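Local coordinates for insecticidal crystal protein Cry35Ab1 (Bacillus thuringiensis, PDB 4JP0) that acts as one component of a binary insecticidal toxin active on western corn rootworm, needed with its partner protein for maximal toxicity, at residues A[319-322]-A[328-331]; A[242-247]-A[258-263]. All coordinates share one frame; numbering follows the deposited sequence.

Overall arrangement
From the N terminus, the chain passes through strands of the ricin B-type lectin region before it reaches both contacts, which lie in the part matching the P42 insecticidal crystal toxin family. Contact 2 comes first: helix 240-247 leads into the short antiparallel pair 249-251 and 257-259, and the chain returns past the helix at 260-263, closing the loop through 248-257. Contact 1 closes the short turn 323-327 between strands 307-323 and 327-346, so the two loops lie in series and neither nest nor cross. Their centres are about 15 Å apart, yet they touch: Met331 and Leu320 of contact 1 pack on Thr242, Ile243, Thr246 and Leu247, tying the helix to the hairpin of the four-stranded sheet.

Contact 1: A[319-322]-A[328-331]; sequences ELYR and IRIM
Leu320 pairs with both Ile330 and Met331, which makes a classic beta bulge in this antiparallel hairpin. Its O takes a nearly straight bond from Ile330 N (2.8 Å, 169° at the hydrogen) and a weak one from Met331 N, while Leu320 N donates to Met331 O at 2.9 Å. Beyond the bulge, Arg322 and Ile328 exchange two backbone bonds. The buried apolar part holds Leu320 and Met331: with CG anti to the backbone N (chi1 -179°), Leu320 runs alongside Ile330, and its CD2 meets Ile330 CD1 at 3.8 Å. Across the Ile330 branch CG2, the Arg322 chain passes at about a right angle, its CG 4.0 Å from that methyl; Arg322 NE forms a salt bridge with Asp188. The face of Tyr321 and Arg329 is close-packed at the ring, where Tyr321 CE2 lies 3.5 Å from Arg329 CB, but open to solvent at Arg329. Arg329 CG lies over one ring face, 4.1 Å from the Tyr321 centroid and offset toward the rim, a CH-pi contact, with ring and guanidinium planes 58° apart. Strand 202-221 flanks 319-322 through backbone bonds of Glu319 to Lys206 and Tyr321 to Ile204, while helix 240-247 packs on Leu320 and Met331.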
loop_
_atom_site.group_PDB
_atom_site.type_symbol
_atom_site.label_atom_id
_atom_site.label_comp_id
_atom_site.label_asym_id
_atom_site.label_seq_id
_atom_site.Cartn_x
_atom_site.Cartn_y
_atom_site.Cartn_z
ATOM N N GLU A 319 -1.531 -7.138 3.396
ATOM C CA GLU A 319 -0.557 -8.234 3.338
ATOM C C GLU A 319 0.391 -7.988 2.170
ATOM O O GLU A 319 -0.037 -7.711 1.075
ATOM C CB GLU A 319 -1.283 -9.580 3.151
ATOM C CG GLU A 319 -2.293 -9.900 4.264
ATOM C CD GLU A 319 -3.208 -11.098 3.955
ATOM O OE1 GLU A 319 -2.918 -11.893 3.054
ATOM O OE2 GLU A 319 -4.250 -11.265 4.624
ATOM N N LEU A 320 1.677 -8.129 2.429
ATOM C CA LEU A 320 2.703 -7.823 1.453
ATOM C C LEU A 320 3.479 -9.074 1.096
ATOM O O LEU A 320 3.916 -9.818 1.994
ATOM C CB LEU A 320 3.661 -6.801 2.057
ATOM C CG LEU A 320 4.809 -6.344 1.167
ATOM C CD1 LEU A 320 4.273 -5.504 0.034
ATOM C CD2 LEU A 320 5.838 -5.524 1.972
ATOM N N TYR A 321 3.683 -9.268 -0.211
ATOM C CA TYR A 321 4.314 -10.473 -0.756
ATOM C C TYR A 321 5.452 -10.196 -1.734
ATOM O O TYR A 321 5.342 -9.288 -2.594
ATOM C CB TYR A 321 3.270 -11.268 -1.548
ATOM C CG TYR A 321 2.039 -11.668 -0.736
ATOM C CD1 TYR A 321 1.018 -10.753 -0.497
ATOM C CD2 TYR A 321 1.921 -12.942 -0.191
ATOM C CE1 TYR A 321 -0.079 -11.095 0.230
ATOM C CE2 TYR A 321 0.784 -13.304 0.541
ATOM C CZ TYR A 321 -0.192 -12.369 0.759
ATOM O OH TYR A 321 -1.322 -12.696 1.499
ATOM N N ARG A 322 6.540 -10.961 -1.583
ATOM C CA ARG A 322 7.579 -11.006 -2.598
ATOM C C ARG A 322 6.943 -11.765 -3.747
ATOM O O ARG A 322 6.054 -12.591 -3.526
ATOM C CB ARG A 322 8.718 -11.901 -2.190
ATOM C CG ARG A 322 9.657 -11.403 -1.201
ATOM C CD ARG A 322 10.945 -12.243 -1.146
ATOM N NE ARG A 322 11.553 -12.044 0.156
ATOM C CZ ARG A 322 12.183 -12.962 0.845
ATOM N NH1 ARG A 322 12.328 -14.196 0.357
ATOM N NH2 ARG A 322 12.679 -12.625 2.033
ATOM N N ILE A 328 5.314 -14.847 -1.719
ATOM C CA ILE A 328 5.876 -15.160 -0.401
ATOM C C ILE A 328 5.537 -14.011 0.542
ATOM O O ILE A 328 5.987 -12.906 0.346
ATOM C CB ILE A 328 7.424 -15.341 -0.497
ATOM C CG1 ILE A 328 7.732 -16.559 -1.375
ATOM C CG2 ILE A 328 8.038 -15.549 0.907
ATOM C CD1 ILE A 328 9.237 -16.724 -1.739
ATOM N N ARG A 329 4.713 -14.263 1.550
ATOM C CA ARG A 329 4.278 -13.190 2.423
ATOM C C ARG A 329 5.400 -12.776 3.357
ATOM O O ARG A 329 6.020 -13.640 3.995
ATOM C CB ARG A 329 3.038 -13.633 3.238
ATOM C CG ARG A 329 2.282 -12.485 3.864
ATOM C CD ARG A 329 1.028 -12.918 4.669
ATOM N NE ARG A 329 1.416 -13.748 5.802
ATOM C CZ ARG A 329 0.703 -14.732 6.316
ATOM N NH1 ARG A 329 -0.489 -15.029 5.835
ATOM N NH2 ARG A 329 1.186 -15.419 7.351
ATOM N N ILE A 330 5.660 -11.466 3.465
ATOM C CA ILE A 330 6.698 -11.004 4.375
ATOM C C ILE A 330 6.115 -10.109 5.478
ATOM O O ILE A 330 6.814 -9.757 6.419
ATOM C CB ILE A 330 7.868 -10.297 3.642
ATOM C CG1 ILE A 330 7.432 -8.965 3.031
ATOM C CG2 ILE A 330 8.423 -11.178 2.572
ATOM C CD1 ILE A 330 8.594 -7.971 2.834
ATOM N N MET A 331 4.835 -9.773 5.363
ATOM C CA MET A 331 4.210 -8.909 6.337
ATOM C C MET A 331 2.688 -8.973 6.261
ATOM O O MET A 331 2.125 -9.038 5.179
ATOM C CB MET A 331 4.659 -7.462 6.130
ATOM C CG MET A 331 4.241 -6.583 7.310
ATOM S SD MET A 331 2.626 -5.833 7.014
ATOM C CE MET A 331 3.360 -4.656 5.860
#

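Contact 2: A[242-247]-A[258-263]; sequences TIINTL and KFDIPE
Asn245 and Glu263 meet through their side chains, with Asn245 OD1 3.2 Å from Glu263 CG. Glu263 has CG anti to its carbonyl carbon (chi1 -54°) and an extended chain beyond it, which carries the carboxylate past the amide. The two flat groups stand 77° apart. At 3.6 Å, Asn245 ND2 and Glu263 OE2 are too far apart for a hydrogen bond, and the closest touch is of OD1 on the aliphatic CG. Ile244 approaches Asp260 obliquely. Asp260 OD2 rests against the CG1 and CG2 branches of Ile244, 3.6 Å from CG1 and 3.7 Å from CG2, which meet it from one side: CG1 is anti to the carbonyl carbon (chi1 -59°) and CG2 anti to the backbone N, which turns both toward Asp260. The other carboxylate oxygen, Asp260 OD1, makes a salt bridge with Lys258 NZ at 3.3 Å, weak as a hydrogen bond; Lys258 NZ also donates to Phe259 O from above the carbonyl plane. Between these two side-chain meetings, Pro262 CB rests 3.7 Å from Ile244 O. With no hydrogen bond across it, this is a surface contact: the chain leaving strand 257-259 runs back past the helix that precedes the two-stranded antiparallel hairpin, touching it at Ile244 and Asn245.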
loop_
_atom_site.group_PDB
_atom_site.type_symbol
_atom_site.label_atom_id
_atom_site.label_comp_id
_atom_site.label_asym_id
_atom_site.label_seq_id
_atom_site.Cartn_x
_atom_site.Cartn_y
_atom_site.Cartn_z
ATOM N N THR A 242 5.876 -4.382 11.941
ATOM C CA THR A 242 5.200 -4.907 10.772
ATOM C C THR A 242 5.088 -3.952 9.614
ATOM O O THR A 242 5.933 -3.944 8.796
ATOM C CB THR A 242 3.821 -5.439 11.102
ATOM O OG1 THR A 242 3.037 -4.434 11.704
ATOM C CG2 THR A 242 3.931 -6.536 11.966
ATOM N N ILE A 243 4.068 -3.132 9.597
ATOM C CA ILE A 243 3.824 -2.145 8.546
ATOM C C ILE A 243 4.733 -0.909 8.533
ATOM O O ILE A 243 5.177 -0.461 7.453
ATOM C CB ILE A 243 2.332 -1.768 8.502
ATOM C CG1 ILE A 243 2.002 -1.031 7.212
ATOM C CG2 ILE A 243 1.883 -1.001 9.745
ATOM C CD1 ILE A 243 0.655 -1.405 6.645
ATOM N N ILE A 244 5.018 -0.340 9.697
ATOM C CA ILE A 244 5.889 0.816 9.701
ATOM C C ILE A 244 7.289 0.425 9.248
ATOM O O ILE A 244 7.835 1.002 8.323
ATOM C CB ILE A 244 5.980 1.474 11.089
ATOM C CG1 ILE A 244 4.606 1.908 11.571
ATOM C CG2 ILE A 244 6.965 2.679 11.024
ATOM C CD1 ILE A 244 4.565 2.227 13.094
ATOM N N ASN A 245 7.906 -0.550 9.889
ATOM C CA ASN A 245 9.289 -0.810 9.486
ATOM C C ASN A 245 9.402 -1.429 8.089
ATOM O O ASN A 245 10.461 -1.371 7.481
ATOM C CB ASN A 245 10.041 -1.630 10.546
ATOM C CG ASN A 245 10.675 -0.732 11.689
ATOM O OD1 ASN A 245 10.629 0.521 11.662
ATOM N ND2 ASN A 245 11.256 -1.392 12.680
ATOM N N THR A 246 8.321 -2.005 7.568
ATOM C CA THR A 246 8.375 -2.624 6.239
ATOM C C THR A 246 8.021 -1.674 5.104
ATOM O O THR A 246 8.671 -1.693 4.070
ATOM C CB THR A 246 7.464 -3.885 6.144
ATOM O OG1 THR A 246 7.746 -4.789 7.225
ATOM C CG2 THR A 246 7.838 -4.705 4.945
ATOM N N LEU A 247 6.993 -0.850 5.290
ATOM C CA LEU A 247 6.511 0.052 4.239
ATOM C C LEU A 247 6.545 1.537 4.581
ATOM O O LEU A 247 6.300 2.368 3.714
ATOM C CB LEU A 247 5.078 -0.306 3.878
ATOM C CG LEU A 247 4.890 -1.685 3.216
ATOM C CD1 LEU A 247 3.419 -2.015 3.116
ATOM C CD2 LEU A 247 5.594 -1.700 1.830
ATOM N N LYS A 258 -1.280 6.789 7.703
ATOM C CA LYS A 258 -0.449 7.919 8.085
ATOM C C LYS A 258 0.989 7.530 7.769
ATOM O O LYS A 258 1.438 6.467 8.141
ATOM C CB LYS A 258 -0.679 8.232 9.581
ATOM C CG LYS A 258 0.461 8.919 10.345
ATOM C CD LYS A 258 0.770 10.288 9.881
ATOM C CE LYS A 258 1.659 11.015 10.931
ATOM N NZ LYS A 258 3.134 10.701 10.778
ATOM N N PHE A 259 1.712 8.377 7.050
ATOM C CA PHE A 259 3.062 8.011 6.620
ATOM C C PHE A 259 4.163 8.392 7.605
ATOM O O PHE A 259 4.175 9.499 8.136
ATOM C CB PHE A 259 3.327 8.520 5.184
ATOM C CG PHE A 259 2.491 7.810 4.150
ATOM C CD1 PHE A 259 1.190 8.208 3.900
ATOM C CD2 PHE A 259 3.000 6.701 3.462
ATOM C CE1 PHE A 259 0.400 7.504 2.984
ATOM C CE2 PHE A 259 2.245 6.013 2.548
ATOM C CZ PHE A 259 0.931 6.411 2.304
ATOM N N ASP A 260 5.076 7.465 7.868
ATOM C CA ASP A 260 6.176 7.706 8.793
ATOM C C ASP A 260 7.541 7.659 8.116
ATOM O O ASP A 260 7.657 7.210 6.983
ATOM C CB ASP A 260 6.222 6.622 9.851
ATOM C CG ASP A 260 5.004 6.584 10.706
ATOM O OD1 ASP A 260 4.402 7.651 10.953
ATOM O OD2 ASP A 260 4.614 5.522 11.217
ATOM N N ILE A 261 8.575 8.085 8.840
ATOM C CA ILE A 261 9.955 7.886 8.385
ATOM C C ILE A 261 10.400 6.662 9.136
ATOM O O ILE A 261 10.591 6.738 10.353
ATOM C CB ILE A 261 10.879 9.036 8.812
ATOM C CG1 ILE A 261 10.275 10.390 8.456
ATOM C CG2 ILE A 261 12.265 8.869 8.174
ATOM C CD1 ILE A 261 11.279 11.509 8.526
ATOM N N PRO A 262 10.573 5.550 8.428
ATOM C CA PRO A 262 10.888 4.262 9.057
ATOM C C PRO A 262 12.280 4.196 9.635
ATOM O O PRO A 262 13.158 4.886 9.131
ATOM C CB PRO A 262 10.800 3.249 7.905
ATOM C CG PRO A 262 10.325 4.010 6.685
ATOM C CD PRO A 262 10.522 5.468 6.956
ATOM N N GLU A 263 12.465 3.325 10.634
ATOM C CA GLU A 263 13.750 3.101 11.309
ATOM C C GLU A 263 14.807 2.614 10.317
ATOM O O GLU A 263 16.000 2.938 10.435
ATOM C CB GLU A 263 13.580 2.095 12.478
ATOM C CG GLU A 263 12.485 2.457 13.491
ATOM C CD GLU A 263 12.353 1.461 14.651
ATOM O OE1 GLU A 263 13.389 0.919 15.110
ATOM O OE2 GLU A 263 11.205 1.214 15.123
#